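Local coordinates for protein UDP-N-acetylglucosamine 2-epimerase (Listeria monocytogenes, PDB 3OT5) that probably interconverts UDP-N-acetylglucosamine and UDP-N-acetylmannosamine by inverting the sugar at carbon 2, using two Rossmann-like domains, at residues I172-T177 against N382-A387; Q179-L184 against A192-T197; I388-H391 against D396-E399. All blocks are in the same frame, centred on the assembly; numbering follows the deposited sequence.

Interaction 1: residues I172-T177 against N382-A387; sequences IHFSPT and NRILAA
The ring of Phe174 lies broadside to Ile384. The gamma methyl CG2 of the isoleucine sits 3.6 Å from the ring centroid, only 6° off the ring normal, a CH-pi contact with almost no lateral offset. The CG2 methyl is the atom over the ring centre: Ile384 has CG2 anti to its backbone N, while CG1 runs beside that N (chi1 -67°) and passes along the root of the phenylalanine, 3.9 Å from Phe174 CB. One helical turn on, Ala387 approaches the same ring quite differently, with its CB in the ring plane at the edge, 3.7 Å from Phe174 CE1. Segment 382-387 thus meets one face and one edge of the ring. The helix packs on one side of the N-terminal Rossmann-like domain, where strand 172-175 is the last but one in a parallel sheet, and strand and helix segment 382-387 run nearly antiparallel, at 163°, with axes 9.8 Å apart. Helix 380-392 comes from near the C terminus, so the chain's tail returns to cover the first sheet. Two residues before the phenylalanine, Ile172 points to the same side of the strand, and its CD1 lies 4.2 Å from Ala387 CB. Helix 37-51 adds Leu46 against Ile384, and Phe195 of the neighbouring strand touches both Ile172 and Ala387, placing the alanine methyl among apolar side chains.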
# COMPACT_ATOMS: atom_id res chain seq x y z
N ILE A 172 -20.58 -2.71 -3.37
CA ILE A 172 -20.08 -2.81 -2.02
C ILE A 172 -18.68 -2.18 -1.98
O ILE A 172 -17.84 -2.39 -2.86
CB ILE A 172 -20.19 -4.28 -1.50
CG1 ILE A 172 -19.73 -4.39 -0.05
CG2 ILE A 172 -19.42 -5.23 -2.39
CD1 ILE A 172 -20.12 -5.75 0.57
N HIS A 173 -18.47 -1.36 -0.96
CA HIS A 173 -17.25 -0.61 -0.82
C HIS A 173 -16.52 -1.00 0.44
O HIS A 173 -17.11 -1.05 1.53
CB HIS A 173 -17.59 0.88 -0.74
CG HIS A 173 -18.49 1.34 -1.84
ND1 HIS A 173 -18.03 1.94 -2.98
CD2 HIS A 173 -19.84 1.26 -1.97
CE1 HIS A 173 -19.05 2.23 -3.77
NE2 HIS A 173 -20.16 1.82 -3.18
N PHE A 174 -15.24 -1.27 0.28
CA PHE A 174 -14.41 -1.65 1.39
C PHE A 174 -13.44 -0.49 1.53
O PHE A 174 -12.45 -0.40 0.83
CB PHE A 174 -13.74 -2.99 1.09
CG PHE A 174 -14.70 -4.05 0.60
CD1 PHE A 174 -15.61 -4.63 1.46
CD2 PHE A 174 -14.69 -4.46 -0.73
CE1 PHE A 174 -16.48 -5.60 1.02
CE2 PHE A 174 -15.55 -5.44 -1.18
CZ PHE A 174 -16.47 -6.01 -0.30
N SER A 175 -13.77 0.44 2.42
CA SER A 175 -12.95 1.62 2.63
C SER A 175 -11.81 1.32 3.58
O SER A 175 -11.96 0.52 4.50
CB SER A 175 -13.80 2.76 3.20
OG SER A 175 -14.82 3.14 2.29
N PRO A 176 -10.66 1.94 3.35
CA PRO A 176 -9.57 1.67 4.24
C PRO A 176 -9.68 2.48 5.51
O PRO A 176 -9.16 2.07 6.54
CB PRO A 176 -8.35 2.10 3.43
CG PRO A 176 -8.85 3.22 2.61
CD PRO A 176 -10.27 2.85 2.26
N THR A 177 -10.39 3.61 5.46
CA THR A 177 -10.51 4.48 6.62
C THR A 177 -11.89 5.09 6.77
O THR A 177 -12.73 5.02 5.86
CB THR A 177 -9.53 5.66 6.51
OG1 THR A 177 -9.84 6.44 5.35
CG2 THR A 177 -8.08 5.17 6.41
N ASN A 382 -10.30 -10.28 6.28
CA ASN A 382 -11.33 -11.00 7.03
C ASN A 382 -12.61 -10.20 7.09
O ASN A 382 -13.70 -10.74 6.90
CB ASN A 382 -10.81 -11.33 8.42
CG ASN A 382 -9.58 -12.19 8.37
OD1 ASN A 382 -8.50 -11.77 8.78
ND2 ASN A 382 -9.71 -13.38 7.78
N ARG A 383 -12.49 -8.90 7.33
CA ARG A 383 -13.65 -8.02 7.36
C ARG A 383 -14.27 -7.95 5.96
O ARG A 383 -15.48 -7.97 5.81
CB ARG A 383 -13.29 -6.62 7.85
CG ARG A 383 -12.79 -6.58 9.32
CD ARG A 383 -12.58 -5.16 9.81
NE ARG A 383 -12.02 -5.15 11.16
CZ ARG A 383 -10.72 -5.17 11.45
NH1 ARG A 383 -9.82 -5.18 10.48
NH2 ARG A 383 -10.32 -5.17 12.70
N ILE A 384 -13.44 -7.91 4.92
CA ILE A 384 -13.97 -7.86 3.56
C ILE A 384 -14.80 -9.13 3.29
O ILE A 384 -15.94 -9.03 2.85
CB ILE A 384 -12.86 -7.67 2.50
CG1 ILE A 384 -12.24 -6.28 2.63
CG2 ILE A 384 -13.42 -7.83 1.06
CD1 ILE A 384 -11.03 -6.05 1.71
N LEU A 385 -14.25 -10.30 3.60
CA LEU A 385 -14.96 -11.56 3.37
C LEU A 385 -16.24 -11.64 4.18
O LEU A 385 -17.27 -12.05 3.65
CB LEU A 385 -14.08 -12.78 3.65
CG LEU A 385 -12.88 -12.99 2.73
CD1 LEU A 385 -12.24 -14.36 3.02
CD2 LEU A 385 -13.29 -12.90 1.26
N ALA A 386 -16.19 -11.25 5.45
CA ALA A 386 -17.38 -11.29 6.29
C ALA A 386 -18.43 -10.38 5.66
O ALA A 386 -19.62 -10.70 5.65
CB ALA A 386 -17.07 -10.85 7.72
N ALA A 387 -17.98 -9.26 5.12
CA ALA A 387 -18.86 -8.32 4.45
C ALA A 387 -19.53 -9.01 3.25
O ALA A 387 -20.76 -8.96 3.07
CB ALA A 387 -18.07 -7.09 4.01

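Interaction 2: residues Q179-L184 against A192-T197; sequences QAKENL and ATIFVT
Ile194 and Lys181 bury the most surface here, and they do so largely against each other. The lysine leaves helix 179-184 with CG anti to its backbone N (chi1 177°) and stays extended to NZ, laying its aliphatic stem across the strand. Ile194 meets that stem obliquely with its gamma methyl, CG2 standing 3.5 Å from Lys181 CG, a tight carbon contact. Val196, two residues along the strand, crosses the stem at about a right angle and sets its CG2 3.5 Å from Lys181 CD. The stem is thus packed by two branched side chains. This is the second half of a right-handed beta-alpha-beta unit of the Rossmann-like sheet: strand 172-175, helix 178-186, then strand 194-196, the outermost strand on this side. Helix and returning strand run nearly antiparallel, at 164°, with 8.4 Å between their axes. One turn further along the helix, Leu184 packs on the other branch of Ile194, its CB 3.5 Å from Ile194 CD1, again close. One isoleucine therefore serves two helix residues a turn apart, CG2 turned mainly to Lys181 and CD1 to Leu184. The ammonium group overshoots the apolar layer. It makes a weak hydrogen bond of 3.3 Å from Lys181 NZ to Ile194 O, while its stronger partner is Asp400, an aspartate of the C-terminal tail, whose OD2 forms a salt bridge with it. OD1 of Asp400 accepts a hydrogen bond from Val196 N.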
# COMPACT_ATOMS: atom_id res chain seq x y z
N GLN A 179 -12.48 8.17 6.91
CA GLN A 179 -12.50 9.28 5.95
C GLN A 179 -13.00 8.85 4.60
O GLN A 179 -13.83 9.51 4.00
CB GLN A 179 -11.10 9.86 5.78
CG GLN A 179 -10.98 11.05 4.80
CD GLN A 179 -11.81 12.25 5.22
OE1 GLN A 179 -13.04 12.27 5.07
NE2 GLN A 179 -11.14 13.30 5.68
N ALA A 180 -12.47 7.74 4.09
CA ALA A 180 -12.88 7.22 2.79
C ALA A 180 -14.37 6.88 2.80
O ALA A 180 -15.06 7.04 1.78
CB ALA A 180 -12.06 5.99 2.42
N LYS A 181 -14.87 6.42 3.95
CA LYS A 181 -16.28 6.09 4.08
C LYS A 181 -17.09 7.36 3.98
O LYS A 181 -18.07 7.42 3.23
CB LYS A 181 -16.57 5.34 5.40
CG LYS A 181 -18.05 5.04 5.63
CD LYS A 181 -18.26 3.99 6.72
CE LYS A 181 -19.71 3.54 6.82
NZ LYS A 181 -19.84 2.34 7.71
N GLU A 182 -16.70 8.38 4.74
CA GLU A 182 -17.38 9.68 4.71
C GLU A 182 -17.41 10.26 3.30
O GLU A 182 -18.40 10.84 2.89
CB GLU A 182 -16.71 10.64 5.69
CG GLU A 182 -16.92 10.23 7.14
CD GLU A 182 -16.09 11.04 8.11
OE1 GLU A 182 -16.43 11.03 9.31
OE2 GLU A 182 -15.10 11.67 7.68
N ASN A 183 -16.31 10.14 2.57
CA ASN A 183 -16.26 10.62 1.19
C ASN A 183 -17.37 9.97 0.39
O ASN A 183 -18.07 10.63 -0.37
CB ASN A 183 -14.92 10.29 0.53
CG ASN A 183 -13.77 11.08 1.13
OD1 ASN A 183 -13.98 12.09 1.79
ND2 ASN A 183 -12.56 10.65 0.88
N LEU A 184 -17.53 8.67 0.58
CA LEU A 184 -18.56 7.93 -0.14
C LEU A 184 -19.94 8.38 0.31
O LEU A 184 -20.84 8.52 -0.51
CB LEU A 184 -18.35 6.42 0.02
CG LEU A 184 -17.12 5.90 -0.74
CD1 LEU A 184 -16.72 4.51 -0.25
CD2 LEU A 184 -17.38 5.93 -2.27
N ALA A 192 -25.32 1.25 4.20
CA ALA A 192 -25.35 -0.21 4.34
C ALA A 192 -24.38 -0.93 3.38
O ALA A 192 -24.06 -2.10 3.58
CB ALA A 192 -26.77 -0.74 4.15
N THR A 193 -23.90 -0.23 2.36
CA THR A 193 -22.99 -0.85 1.40
C THR A 193 -21.49 -0.52 1.62
O THR A 193 -20.63 -1.05 0.92
CB THR A 193 -23.37 -0.44 -0.03
OG1 THR A 193 -23.14 0.96 -0.22
CG2 THR A 193 -24.84 -0.79 -0.32
N ILE A 194 -21.19 0.33 2.61
CA ILE A 194 -19.80 0.71 2.86
C ILE A 194 -19.26 0.09 4.14
O ILE A 194 -19.91 0.13 5.20
CB ILE A 194 -19.64 2.23 3.01
CG1 ILE A 194 -20.24 2.97 1.81
CG2 ILE A 194 -18.17 2.60 3.15
CD1 ILE A 194 -20.40 4.46 2.07
N PHE A 195 -18.05 -0.46 4.06
CA PHE A 195 -17.43 -1.07 5.23
C PHE A 195 -16.00 -0.58 5.41
O PHE A 195 -15.18 -0.76 4.52
CB PHE A 195 -17.41 -2.60 5.09
CG PHE A 195 -18.77 -3.22 5.01
CD1 PHE A 195 -19.41 -3.68 6.16
CD2 PHE A 195 -19.43 -3.33 3.80
CE1 PHE A 195 -20.66 -4.25 6.09
CE2 PHE A 195 -20.69 -3.91 3.72
CZ PHE A 195 -21.31 -4.37 4.87
N VAL A 196 -15.71 0.06 6.54
CA VAL A 196 -14.36 0.50 6.84
C VAL A 196 -13.70 -0.78 7.31
O VAL A 196 -13.99 -1.29 8.38
CB VAL A 196 -14.29 1.55 7.98
CG1 VAL A 196 -12.80 1.97 8.22
CG2 VAL A 196 -15.13 2.76 7.64
N THR A 197 -12.82 -1.30 6.48
CA THR A 197 -12.15 -2.56 6.76
C THR A 197 -10.67 -2.44 7.09
O THR A 197 -10.07 -3.38 7.61
CB THR A 197 -12.21 -3.40 5.47
OG1 THR A 197 -11.51 -2.68 4.44
CG2 THR A 197 -13.66 -3.62 5.05

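Interaction 3: residues I388-H391 against D396-E399; sequences IKSH and DRPE
Ser390 holds OG anti to its backbone N (chi1 171°), which swings the hydroxyl against the backbone of Arg397 as the chain comes back past the helix. Arg397 also has CG anti to N (chi1 174°) and is extended as far as NE, carrying its guanidinium away from the serine. The setting is the end of the C-terminal helix 380-392 and the tail that follows it: after a short turn the chain doubles back alongside the helix, on the surface of the N-terminal Rossmann-like domain. The backbones come near at Ser390 and Arg397, whose CA atoms are 5.3 Å apart. Across this gap the serine side chain does nearly all the touching. Its OG lies 3.6 Å from Arg397 CA and 4.0 Å from Arg397 CB, distances of plain packing. The hydroxyl has a weak hydrogen bond with Thr395 O in the turn. The guanidinium, for its part, finds Ala192, whose carbonyl O is hydrogen-bonded by Arg397 NH1, and the arginine also lies against Phe195 of the edge strand. Pro398 carries the tail onward along the helix, resting on Ala386 and Ala387 and on Phe195, so it touches both the helix and the edge strand. Its side chain is about 5 Å from a bound di(hydroxyethyl)ether, probably from the crystallisation liquor. On the serine, the methylene is shared: Ser390 CB sits 4.0 Å from Asp396 O and 3.9 Å from Pro398 CD.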
# COMPACT_ATOMS: atom_id res chain seq x y z
N ILE A 388 -18.74 -9.70 2.44
CA ILE A 388 -19.28 -10.42 1.28
C ILE A 388 -20.20 -11.55 1.75
O ILE A 388 -21.30 -11.72 1.20
CB ILE A 388 -18.16 -10.96 0.38
CG1 ILE A 388 -17.36 -9.80 -0.21
CG2 ILE A 388 -18.75 -11.80 -0.76
CD1 ILE A 388 -16.15 -10.22 -1.01
N LYS A 389 -19.78 -12.31 2.77
CA LYS A 389 -20.65 -13.38 3.30
C LYS A 389 -21.96 -12.78 3.76
O LYS A 389 -23.02 -13.33 3.49
CB LYS A 389 -20.02 -14.10 4.50
CG LYS A 389 -18.92 -15.07 4.19
CD LYS A 389 -18.33 -15.67 5.47
CE LYS A 389 -19.35 -16.38 6.36
NZ LYS A 389 -20.02 -17.55 5.71
N SER A 390 -21.86 -11.66 4.47
CA SER A 390 -23.03 -10.94 4.99
C SER A 390 -24.08 -10.67 3.93
O SER A 390 -25.26 -10.75 4.21
CB SER A 390 -22.59 -9.59 5.57
OG SER A 390 -23.73 -8.81 5.88
N HIS A 391 -23.64 -10.33 2.73
CA HIS A 391 -24.56 -10.05 1.64
C HIS A 391 -25.16 -11.32 1.05
O HIS A 391 -26.37 -11.41 0.91
CB HIS A 391 -23.85 -9.25 0.54
CG HIS A 391 -24.69 -9.02 -0.67
ND1 HIS A 391 -25.54 -7.94 -0.79
CD2 HIS A 391 -24.82 -9.73 -1.81
CE1 HIS A 391 -26.17 -8.00 -1.95
NE2 HIS A 391 -25.75 -9.08 -2.59
N ASP A 396 -24.29 -12.34 10.03
CA ASP A 396 -23.89 -11.12 10.75
C ASP A 396 -23.06 -10.11 9.96
O ASP A 396 -22.00 -10.44 9.42
CB ASP A 396 -23.16 -11.48 12.05
CG ASP A 396 -24.05 -12.15 13.07
OD1 ASP A 396 -25.24 -12.41 12.75
OD2 ASP A 396 -23.58 -12.42 14.19
N ARG A 397 -23.57 -8.88 9.90
CA ARG A 397 -22.89 -7.77 9.23
C ARG A 397 -21.64 -7.41 10.02
O ARG A 397 -21.73 -7.09 11.20
CB ARG A 397 -23.81 -6.55 9.19
CG ARG A 397 -23.13 -5.31 8.64
CD ARG A 397 -23.98 -4.06 8.83
NE ARG A 397 -23.26 -2.90 8.31
CZ ARG A 397 -23.29 -2.48 7.05
NH1 ARG A 397 -24.02 -3.13 6.14
NH2 ARG A 397 -22.59 -1.41 6.69
N PRO A 398 -20.47 -7.44 9.38
CA PRO A 398 -19.27 -7.10 10.13
C PRO A 398 -19.27 -5.62 10.49
O PRO A 398 -19.73 -4.80 9.72
CB PRO A 398 -18.16 -7.42 9.15
CG PRO A 398 -18.76 -7.14 7.82
CD PRO A 398 -20.20 -7.53 7.94
N GLU A 399 -18.76 -5.29 11.67
CA GLU A 399 -18.73 -3.90 12.08
C GLU A 399 -17.41 -3.30 11.58
O GLU A 399 -16.45 -4.03 11.34
CB GLU A 399 -18.88 -3.79 13.59
CG GLU A 399 -19.35 -2.43 14.08
CD GLU A 399 -19.74 -2.44 15.54
OE1 GLU A 399 -19.07 -3.14 16.34
OE2 GLU A 399 -20.72 -1.74 15.90

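Following the chain from the N terminus, strand 172-175 comes first and waits some 200 residues for its partner in interaction 1. Helix 178-186 follows at once and is closed by strand 194-196 in interaction 2, a short loop lying wholly within the long one. The chain then builds the second domain before helix 380-392 returns and completes interaction 1. Interaction 3 comes last, in series with both, as the tail folds back on that same helix. Strands 172-175 and 194-196 are neighbours in one sheet, joined by His173 O to Phe195 N, while the tail of interaction 3 reaches the 3-10 segment leading into the edge strand of interaction 2.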